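Local coordinates for protein galactose mutarotase related enzyme (Lactobacillus acidophilus, PDB 3DCD) that probably binds carbohydrates and may act as a sugar isomerase of the aldose 1-epimerase (galactose mutarotase) family, although its own substrate is not established, at residues D133-G139 with M274-P279; H226-R232 with G286-H292; E253-G257 with F283-F287. One frame throughout, in Å; residues are numbered along the deposited sequence.

Interaction 1. Residues D133-G139 with M274-P279; sequences DETMIFG and MNHLKP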
loop_
_atom_site.group_PDB
_atom_site.type_symbol
_atom_site.label_atom_id
_atom_site.label_comp_id
_atom_site.label_asym_id
_atom_site.label_seq_id
_atom_site.Cartn_x
_atom_site.Cartn_y
_atom_site.Cartn_z
ATOM N N ASP A 133 -26.449 7.456 -4.731
ATOM C CA ASP A 133 -27.747 7.028 -4.208
ATOM C C ASP A 133 -27.866 5.510 -4.058
ATOM O O ASP A 133 -28.899 5.009 -3.600
ATOM C CB ASP A 133 -28.921 7.633 -4.998
ATOM C CG ASP A 133 -28.814 7.416 -6.509
ATOM O OD1 ASP A 133 -28.009 6.572 -6.966
ATOM O OD2 ASP A 133 -29.554 8.112 -7.241
ATOM N N GLU A 134 -26.808 4.784 -4.426
ATOM C CA GLU A 134 -26.746 3.335 -4.202
ATOM C C GLU A 134 -25.485 2.928 -3.450
ATOM O O GLU A 134 -24.555 3.714 -3.322
ATOM C CB GLU A 134 -26.831 2.555 -5.523
ATOM C CG GLU A 134 -28.112 2.791 -6.357
ATOM C CD GLU A 134 -29.384 2.166 -5.751
ATOM O OE1 GLU A 134 -29.302 1.130 -5.051
ATOM O OE2 GLU A 134 -30.489 2.715 -5.997
ATOM N N THR A 135 -25.460 1.688 -2.969
ATOM C CA THR A 135 -24.301 1.152 -2.250
ATOM C C THR A 135 -23.063 1.174 -3.155
ATOM O O THR A 135 -23.104 0.703 -4.290
ATOM C CB THR A 135 -24.603 -0.260 -1.710
ATOM O OG1 THR A 135 -25.622 -0.148 -0.709
ATOM C CG2 THR A 135 -23.384 -0.896 -1.075
HETATM N N MSE A 136 -21.990 1.778 -2.650
HETATM C CA MSE A 136 -20.726 1.873 -3.365
HETATM C C MSE A 136 -19.870 0.636 -3.089
HETATM O O MSE A 136 -19.828 0.151 -1.969
HETATM C CB MSE A 136 -19.995 3.134 -2.922
HETATM C CG MSE A 136 -18.649 3.333 -3.559
HETATM SE SE MSE A 136 -18.061 5.129 -3.135
HETATM C CE MSE A 136 -17.472 4.773 -1.337
ATOM N N ILE A 137 -19.187 0.141 -4.122
ATOM C CA ILE A 137 -18.344 -1.059 -4.019
ATOM C C ILE A 137 -16.915 -0.660 -4.408
ATOM O O ILE A 137 -16.699 -0.227 -5.534
ATOM C CB ILE A 137 -18.902 -2.223 -4.900
ATOM C CG1 ILE A 137 -20.350 -2.525 -4.475
ATOM C CG2 ILE A 137 -18.061 -3.489 -4.702
ATOM C CD1 ILE A 137 -21.220 -3.289 -5.478
ATOM N N PHE A 138 -15.982 -0.758 -3.452
ATOM C CA PHE A 138 -14.588 -0.334 -3.640
ATOM C C PHE A 138 -13.570 -1.149 -2.842
ATOM O O PHE A 138 -13.885 -1.751 -1.782
ATOM C CB PHE A 138 -14.402 1.146 -3.266
ATOM C CG PHE A 138 -14.462 1.393 -1.794
ATOM C CD1 PHE A 138 -15.697 1.500 -1.148
ATOM C CD2 PHE A 138 -13.295 1.480 -1.040
ATOM C CE1 PHE A 138 -15.754 1.692 0.228
ATOM C CE2 PHE A 138 -13.349 1.667 0.324
ATOM C CZ PHE A 138 -14.574 1.774 0.963
ATOM N N GLY A 139 -12.335 -1.149 -3.354
ATOM C CA GLY A 139 -11.172 -1.622 -2.624
ATOM C C GLY A 139 -10.246 -0.427 -2.413
ATOM O O GLY A 139 -10.262 0.517 -3.195
HETATM N N MSE A 274 -14.323 -7.030 -1.752
HETATM C CA MSE A 274 -14.621 -5.603 -1.927
HETATM C C MSE A 274 -15.355 -5.095 -0.712
HETATM O O MSE A 274 -16.044 -5.873 -0.030
HETATM C CB MSE A 274 -15.456 -5.339 -3.186
HETATM C CG MSE A 274 -14.708 -5.540 -4.488
HETATM SE SE MSE A 274 -13.276 -4.198 -4.695
HETATM C CE MSE A 274 -14.208 -2.993 -5.911
ATOM N N ASN A 275 -15.183 -3.812 -0.421
ATOM C CA ASN A 275 -15.990 -3.119 0.592
ATOM C C ASN A 275 -17.329 -2.626 0.024
ATOM O O ASN A 275 -17.378 -2.095 -1.085
ATOM C CB ASN A 275 -15.214 -1.936 1.204
ATOM C CG ASN A 275 -13.826 -2.325 1.661
ATOM O OD1 ASN A 275 -12.828 -2.002 1.002
ATOM N ND2 ASN A 275 -13.744 -3.042 2.775
ATOM N N HIS A 276 -18.407 -2.801 0.789
ATOM C CA HIS A 276 -19.736 -2.307 0.408
ATOM C C HIS A 276 -20.179 -1.202 1.357
ATOM O O HIS A 276 -20.293 -1.430 2.568
ATOM C CB HIS A 276 -20.747 -3.446 0.404
ATOM C CG HIS A 276 -20.506 -4.445 -0.686
ATOM N ND1 HIS A 276 -19.434 -5.311 -0.674
ATOM C CD2 HIS A 276 -21.186 -4.702 -1.827
ATOM C CE1 HIS A 276 -19.461 -6.055 -1.766
ATOM N NE2 HIS A 276 -20.514 -5.707 -2.480
ATOM N N LEU A 277 -20.377 -0.006 0.814
ATOM C CA LEU A 277 -20.610 1.187 1.618
ATOM C C LEU A 277 -21.940 1.842 1.265
ATOM O O LEU A 277 -22.129 2.351 0.153
ATOM C CB LEU A 277 -19.441 2.185 1.451
ATOM C CG LEU A 277 -19.447 3.451 2.319
ATOM C CD1 LEU A 277 -19.343 3.095 3.800
ATOM C CD2 LEU A 277 -18.321 4.420 1.928
ATOM N N LYS A 278 -22.859 1.843 2.228
ATOM C CA LYS A 278 -24.195 2.394 1.991
ATOM C C LYS A 278 -24.183 3.919 1.734
ATOM O O LYS A 278 -23.257 4.626 2.172
ATOM C CB LYS A 278 -25.133 2.033 3.150
ATOM C CG LYS A 278 -25.321 0.536 3.342
ATOM C CD LYS A 278 -26.535 0.236 4.200
ATOM C CE LYS A 278 -26.681 -1.265 4.432
ATOM N NZ LYS A 278 -27.877 -1.561 5.266
ATOM N N PRO A 279 -25.204 4.427 1.013
ATOM C CA PRO A 279 -25.257 5.843 0.650
ATOM C C PRO A 279 -25.089 6.771 1.852
ATOM O O PRO A 279 -25.670 6.535 2.905
ATOM C CB PRO A 279 -26.650 5.989 0.025
ATOM C CG PRO A 279 -26.931 4.638 -0.542
ATOM C CD PRO A 279 -26.370 3.691 0.476
#
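Backbone hydrogen bonds define this antiparallel pairing, in the smaller sheet of the beta-sandwich, of the short strand 275-277 with the beginning of strand 136-147; the segment axes come within 4.8 Å at 156°. M136 and L277 form one hydrogen-bonded pair (M136 N to L277 O 2.9 Å, L277 N to M136 O 2.8 Å), F138 and N275 the other (F138 N to N275 O 3.1 Å, N275 N to F138 O 2.8 Å). I137 and H276 between them are a non-hydrogen-bonded pair; there CA-H...O contacts fill in, I137 CA lying 3.3 Å from N275 O and H276 CA 3.4 Å from M136 O. Apolar contacts on the face of M136, F138, N275 and L277 bring selenomethionine M136 CE to 3.4 Å from L277 CD2 and F138 CE1 to 3.9 Å from L277 CB; this face packs on V128 of strand 121-130 in the larger sheet. On the other, I137 CG2 touches M274 CB at 3.5 Å. Two CH-pi contacts cross the pairing: N275 CB sits 3.9 Å from the centroid of the F138 ring, and I137 CG2 lies 4.2 Å from that of H276, each over the ring face. Farther out, E134 C lies 3.7 Å from P279 CG, and the side chain of N130 hydrogen-bonds both E134 O and L277 O. Four main-chain bonds thus fix the register independently of side chains, while M136, F138 and L277 are buried toward the larger sheet and N275 brings a polar, partly exposed group to the same face.

Interaction 2. Residues H226-R232 with G286-H292; sequences HVNVWTR and GFSMTYH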
loop_
_atom_site.group_PDB
_atom_site.type_symbol
_atom_site.label_atom_id
_atom_site.label_comp_id
_atom_site.label_asym_id
_atom_site.label_seq_id
_atom_site.Cartn_x
_atom_site.Cartn_y
_atom_site.Cartn_z
ATOM N N HIS A 226 15.269 -0.524 10.512
ATOM C CA HIS A 226 14.024 -1.151 10.926
ATOM C C HIS A 226 12.879 -0.279 10.443
ATOM O O HIS A 226 12.756 0.877 10.850
ATOM C CB HIS A 226 14.018 -1.302 12.459
ATOM C CG HIS A 226 12.813 -1.993 13.014
ATOM N ND1 HIS A 226 11.922 -2.704 12.235
ATOM C CD2 HIS A 226 12.376 -2.118 14.287
ATOM C CE1 HIS A 226 10.969 -3.203 12.999
ATOM N NE2 HIS A 226 11.219 -2.863 14.248
ATOM N N VAL A 227 12.065 -0.833 9.544
ATOM C CA VAL A 227 10.824 -0.216 9.139
ATOM C C VAL A 227 9.702 -1.135 9.624
ATOM O O VAL A 227 9.685 -2.334 9.322
ATOM C CB VAL A 227 10.748 -0.009 7.614
ATOM C CG1 VAL A 227 9.342 0.367 7.204
ATOM C CG2 VAL A 227 11.753 1.077 7.176
ATOM N N ASN A 228 8.787 -0.571 10.399
ATOM C CA ASN A 228 7.661 -1.339 10.922
ATOM C C ASN A 228 6.338 -0.857 10.358
ATOM O O ASN A 228 6.079 0.352 10.349
ATOM C CB ASN A 228 7.668 -1.266 12.433
ATOM C CG ASN A 228 7.045 -2.466 13.052
ATOM O OD1 ASN A 228 5.820 -2.652 13.001
ATOM N ND2 ASN A 228 7.880 -3.318 13.624
ATOM N N VAL A 229 5.521 -1.780 9.831
ATOM C CA VAL A 229 4.229 -1.411 9.271
ATOM C C VAL A 229 3.126 -2.090 10.086
ATOM O O VAL A 229 3.031 -3.320 10.108
ATOM C CB VAL A 229 4.096 -1.811 7.772
ATOM C CG1 VAL A 229 2.748 -1.396 7.227
ATOM C CG2 VAL A 229 5.206 -1.137 6.935
ATOM N N TRP A 230 2.316 -1.274 10.753
ATOM C CA TRP A 230 1.181 -1.775 11.527
ATOM C C TRP A 230 -0.036 -1.698 10.594
ATOM O O TRP A 230 -0.423 -0.606 10.138
ATOM C CB TRP A 230 0.972 -0.898 12.761
ATOM C CG TRP A 230 2.221 -0.754 13.605
ATOM C CD1 TRP A 230 3.388 -0.096 13.262
ATOM C CD2 TRP A 230 2.427 -1.258 14.926
ATOM N NE1 TRP A 230 4.303 -0.187 14.281
ATOM C CE2 TRP A 230 3.742 -0.882 15.320
ATOM C CE3 TRP A 230 1.635 -1.986 15.821
ATOM C CZ2 TRP A 230 4.277 -1.218 16.570
ATOM C CZ3 TRP A 230 2.170 -2.325 17.070
ATOM C CH2 TRP A 230 3.478 -1.934 17.435
ATOM N N THR A 231 -0.636 -2.851 10.299
ATOM C CA THR A 231 -1.661 -2.929 9.243
ATOM C C THR A 231 -3.073 -2.794 9.791
ATOM O O THR A 231 -4.051 -2.929 9.044
ATOM C CB THR A 231 -1.552 -4.248 8.463
ATOM O OG1 THR A 231 -1.634 -5.339 9.390
ATOM C CG2 THR A 231 -0.196 -4.332 7.696
ATOM N N ARG A 232 -3.176 -2.536 11.099
ATOM C CA ARG A 232 -4.469 -2.364 11.761
ATOM C C ARG A 232 -5.416 -3.503 11.339
ATOM O O ARG A 232 -5.057 -4.680 11.469
ATOM C CB ARG A 232 -5.029 -0.970 11.452
ATOM C CG ARG A 232 -4.067 0.166 11.875
ATOM C CD ARG A 232 -4.731 1.545 11.763
ATOM N NE ARG A 232 -3.746 2.626 11.698
ATOM C CZ ARG A 232 -3.994 3.821 11.174
ATOM N NH1 ARG A 232 -5.191 4.099 10.677
ATOM N NH2 ARG A 232 -3.056 4.746 11.149
ATOM N N GLY A 286 -6.659 2.382 7.475
ATOM C CA GLY A 286 -5.342 2.981 7.384
ATOM C C GLY A 286 -4.318 2.131 8.067
ATOM O O GLY A 286 -4.638 1.059 8.637
ATOM N N PHE A 287 -3.070 2.602 8.002
ATOM C CA PHE A 287 -1.957 1.874 8.583
ATOM C C PHE A 287 -0.886 2.853 9.044
ATOM O O PHE A 287 -0.960 4.039 8.726
ATOM C CB PHE A 287 -1.406 0.850 7.586
ATOM C CG PHE A 287 -0.915 1.456 6.290
ATOM C CD1 PHE A 287 -1.821 1.759 5.257
ATOM C CD2 PHE A 287 0.444 1.714 6.100
ATOM C CE1 PHE A 287 -1.376 2.296 4.058
ATOM C CE2 PHE A 287 0.904 2.249 4.888
ATOM C CZ PHE A 287 0.000 2.547 3.879
ATOM N N SER A 288 0.091 2.356 9.795
ATOM C CA SER A 288 1.105 3.211 10.387
ATOM C C SER A 288 2.495 2.656 10.125
ATOM O O SER A 288 2.682 1.442 10.088
ATOM C CB SER A 288 0.886 3.344 11.886
ATOM O OG SER A 288 -0.413 3.849 12.117
HETATM N N MSE A 289 3.462 3.553 9.962
HETATM C CA MSE A 289 4.821 3.144 9.632
HETATM C C MSE A 289 5.756 3.823 10.608
HETATM O O MSE A 289 5.620 5.021 10.845
HETATM C CB MSE A 289 5.179 3.581 8.208
HETATM C CG MSE A 289 4.433 2.853 7.078
HETATM SE SE MSE A 289 4.428 3.869 5.408
HETATM C CE MSE A 289 3.121 5.250 5.960
ATOM N N THR A 290 6.700 3.069 11.173
ATOM C CA THR A 290 7.793 3.674 11.943
ATOM C C THR A 290 9.131 3.394 11.241
ATOM O O THR A 290 9.304 2.348 10.609
ATOM C CB THR A 290 7.852 3.177 13.399
ATOM O OG1 THR A 290 8.214 1.786 13.419
ATOM C CG2 THR A 290 6.488 3.346 14.067
ATOM N N TYR A 291 10.054 4.337 11.347
ATOM C CA TYR A 291 11.332 4.244 10.657
ATOM C C TYR A 291 12.510 4.377 11.609
ATOM O O TYR A 291 12.518 5.262 12.468
ATOM C CB TYR A 291 11.437 5.353 9.615
ATOM C CG TYR A 291 10.198 5.506 8.755
ATOM C CD1 TYR A 291 10.072 4.814 7.554
ATOM C CD2 TYR A 291 9.157 6.333 9.154
ATOM C CE1 TYR A 291 8.916 4.945 6.750
ATOM C CE2 TYR A 291 8.005 6.473 8.366
ATOM C CZ TYR A 291 7.899 5.779 7.171
ATOM O OH TYR A 291 6.771 5.938 6.402
ATOM N N HIS A 292 13.503 3.515 11.426
ATOM C CA HIS A 292 14.765 3.621 12.156
ATOM C C HIS A 292 15.930 3.438 11.191
ATOM O O HIS A 292 15.941 2.490 10.384
ATOM C CB HIS A 292 14.860 2.621 13.306
ATOM C CG HIS A 292 15.923 2.973 14.303
ATOM N ND1 HIS A 292 17.273 2.876 14.020
ATOM C CD2 HIS A 292 15.833 3.459 15.561
ATOM C CE1 HIS A 292 17.966 3.280 15.073
ATOM N NE2 HIS A 292 17.113 3.626 16.025
HETATM O O HOH W 1 10.953 1.287 13.248
#
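H226 opens an antiparallel pairing of strand 226-232 with the end of strand 282-292, in the middle of the large sheet of the mutarotase-type beta-sandwich. It forms a hydrogen-bonded pair with H292 (H226 N to H292 O 3.1 Å, H292 N to H226 O 2.8 Å), and a water donates to H226 O at 3.0 Å while hydrogen-bonding T290 OG1 at 2.8 Å. V227 follows in a non-hydrogen-bonded pair, its CG2 4.1 Å from Y291 CD1 and its CA 3.3 Å from T290 O. N228 returns to reciprocal bonding with T290 (N228 N to T290 O 3.0 Å, T290 N to N228 O 2.9 Å); its CB also lies 3.3 Å from T290 OG1. V229, on the same face as V227, touches M289 CG through CG2 at 4.1 Å and F287 CD2 through CG1 at 4.0 Å, and that face packs on I252 and P254 of strand 249-256. W230 completes the pattern with S288 (W230 N to S288 O 2.8 Å, S288 N to W230 O 3.0 Å). The T231 side chain also touches P254. R232, with a positive phi of 47°, turns its side chain across the partner strand: NH2 donates to S288 OG at 3.0 Å, and one guanidinium face lies over F287 N and G286 C. A CB on G286 would clash with NH1. Six main-chain bonds therefore set the register, and valines, selenomethionine and aromatics supply the buried face; the other face is mostly polar, with W230 exposed, and R232 reaches in from the strand end.

Interaction 3. Residues E253-G257 with F283-F287; sequences EPWWG and FQAGF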
loop_
_atom_site.group_PDB
_atom_site.type_symbol
_atom_site.label_atom_id
_atom_site.label_comp_id
_atom_site.label_asym_id
_atom_site.label_seq_id
_atom_site.Cartn_x
_atom_site.Cartn_y
_atom_site.Cartn_z
ATOM N N GLU A 253 2.381 -3.811 1.515
ATOM C CA GLU A 253 1.144 -3.204 1.027
ATOM C C GLU A 253 -0.104 -3.654 1.829
ATOM O O GLU A 253 -0.663 -4.713 1.544
ATOM C CB GLU A 253 0.930 -3.571 -0.447
ATOM C CG GLU A 253 2.180 -3.498 -1.353
ATOM C CD GLU A 253 1.926 -4.091 -2.743
ATOM O OE1 GLU A 253 0.767 -4.057 -3.234
ATOM O OE2 GLU A 253 2.899 -4.560 -3.368
ATOM N N PRO A 254 -0.557 -2.840 2.799
ATOM C CA PRO A 254 -1.798 -3.204 3.516
ATOM C C PRO A 254 -2.999 -2.960 2.608
ATOM O O PRO A 254 -3.114 -1.895 2.006
ATOM C CB PRO A 254 -1.804 -2.240 4.728
ATOM C CG PRO A 254 -0.387 -1.647 4.778
ATOM C CD PRO A 254 0.006 -1.586 3.310
ATOM N N TRP A 255 -3.875 -3.955 2.501
ATOM C CA TRP A 255 -4.950 -3.958 1.530
ATOM C C TRP A 255 -6.294 -4.204 2.198
ATOM O O TRP A 255 -6.435 -5.157 2.979
ATOM C CB TRP A 255 -4.769 -5.108 0.526
ATOM C CG TRP A 255 -3.626 -5.025 -0.460
ATOM C CD1 TRP A 255 -2.889 -3.921 -0.827
ATOM C CD2 TRP A 255 -3.146 -6.115 -1.248
ATOM N NE1 TRP A 255 -1.946 -4.284 -1.803
ATOM C CE2 TRP A 255 -2.091 -5.626 -2.063
ATOM C CE3 TRP A 255 -3.515 -7.475 -1.343
ATOM C CZ2 TRP A 255 -1.390 -6.451 -2.953
ATOM C CZ3 TRP A 255 -2.814 -8.295 -2.235
ATOM C CH2 TRP A 255 -1.769 -7.774 -3.032
ATOM N N TRP A 256 -7.269 -3.373 1.837
ATOM C CA TRP A 256 -8.680 -3.556 2.146
ATOM C C TRP A 256 -9.395 -3.797 0.792
ATOM O O TRP A 256 -10.269 -3.039 0.378
ATOM C CB TRP A 256 -9.224 -2.303 2.839
ATOM C CG TRP A 256 -8.663 -2.122 4.223
ATOM C CD1 TRP A 256 -9.238 -2.524 5.399
ATOM C CD2 TRP A 256 -7.399 -1.524 4.574
ATOM N NE1 TRP A 256 -8.415 -2.215 6.465
ATOM C CE2 TRP A 256 -7.276 -1.604 5.984
ATOM C CE3 TRP A 256 -6.353 -0.938 3.828
ATOM C CZ2 TRP A 256 -6.146 -1.105 6.676
ATOM C CZ3 TRP A 256 -5.236 -0.448 4.509
ATOM C CH2 TRP A 256 -5.135 -0.539 5.918
ATOM N N GLY A 257 -8.953 -4.841 0.092
ATOM C CA GLY A 257 -9.399 -5.109 -1.273
ATOM C C GLY A 257 -8.386 -6.063 -1.858
ATOM O O GLY A 257 -7.319 -6.229 -1.291
ATOM N N PHE A 283 -16.438 4.968 5.370
ATOM C CA PHE A 283 -15.521 3.884 5.656
ATOM C C PHE A 283 -14.187 4.497 6.061
ATOM O O PHE A 283 -13.723 5.441 5.434
ATOM C CB PHE A 283 -15.350 3.026 4.397
ATOM C CG PHE A 283 -14.274 1.973 4.499
ATOM C CD1 PHE A 283 -12.965 2.245 4.089
ATOM C CD2 PHE A 283 -14.576 0.701 4.970
ATOM C CE1 PHE A 283 -11.966 1.265 4.164
ATOM C CE2 PHE A 283 -13.587 -0.291 5.042
ATOM C CZ PHE A 283 -12.280 -0.001 4.630
ATOM N N GLN A 284 -13.575 3.975 7.117
ATOM C CA GLN A 284 -12.256 4.434 7.518
ATOM C C GLN A 284 -11.331 3.251 7.688
ATOM O O GLN A 284 -11.707 2.231 8.269
ATOM C CB GLN A 284 -12.303 5.272 8.804
ATOM C CG GLN A 284 -12.719 6.703 8.576
ATOM C CD GLN A 284 -12.653 7.546 9.843
ATOM O OE1 GLN A 284 -12.959 7.069 10.937
ATOM N NE2 GLN A 284 -12.263 8.818 9.694
ATOM N N ALA A 285 -10.128 3.382 7.134
ATOM C CA ALA A 285 -9.079 2.392 7.302
ATOM C C ALA A 285 -7.741 3.120 7.270
ATOM O O ALA A 285 -7.685 4.343 7.065
ATOM C CB ALA A 285 -9.142 1.373 6.188
ATOM N N GLY A 286 -6.659 2.382 7.475
ATOM C CA GLY A 286 -5.342 2.981 7.384
ATOM C C GLY A 286 -4.318 2.131 8.067
ATOM O O GLY A 286 -4.638 1.059 8.637
ATOM N N PHE A 287 -3.070 2.602 8.002
ATOM C CA PHE A 287 -1.957 1.874 8.583
ATOM C C PHE A 287 -0.886 2.853 9.044
ATOM O O PHE A 287 -0.960 4.039 8.726
ATOM C CB PHE A 287 -1.406 0.850 7.586
ATOM C CG PHE A 287 -0.915 1.456 6.290
ATOM C CD1 PHE A 287 -1.821 1.759 5.257
ATOM C CD2 PHE A 287 0.444 1.714 6.100
ATOM C CE1 PHE A 287 -1.376 2.296 4.058
ATOM C CE2 PHE A 287 0.904 2.249 4.888
ATOM C CZ PHE A 287 0.000 2.547 3.879
#
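This is a sheet-to-sheet contact in the core of the galactose mutarotase-type beta-sandwich: strand 249-256 of one sheet faces strand 282-292 of the other. The short segments run nearly antiparallel at 167°, but their axes come no nearer than 8.1 Å, so side chains rather than main-chain bonds join them. P254 and W256, alternate residues of their strand, point toward the partner; W255 between them is out of reach. P254 CG lies over the face of the F287 ring, 3.7 Å from its centroid, in a CH-pi contact. W256 makes the broader contact. A methyl group approaches one face of its indole, A285 CB being 3.6 Å from the centroid of the five-membered ring, while F283 turns its edge to the same ring in an offset edge-to-face pair, centroids 5.9 Å apart and planes at 76°. The polar end of the indole is satisfied elsewhere, NE1 hydrogen-bonding D233, and F126 of strand 121-130 and V140 of strand 136-147 pack against the same side chain. At the far end of the indole, W256 CH2 lies 4.1 Å from F287 CD1 and 3.2 Å from G286 O.

The three contacts lie in one beta-sandwich. Interaction 1 adds the short strand 275-277 to the start of strand 136-147 in the smaller sheet, interaction 2 pairs strands within the larger one, and interaction 3 joins the two sheets, its centre 15 Å from that of interaction 1 and 13 Å from that of interaction 2. Interactions 1 and 2 are 28 Å apart between centres, with nearest atoms about 10 Å apart. Along the chain come 133-139, 226-232, 253-257, 274-279 and finally strand 282-292. This last strand serves both interactions 2 and 3, which share G286 and F287, and meets interaction 1 through F283, whose CD1 lies 3.5 Å from F138 CZ.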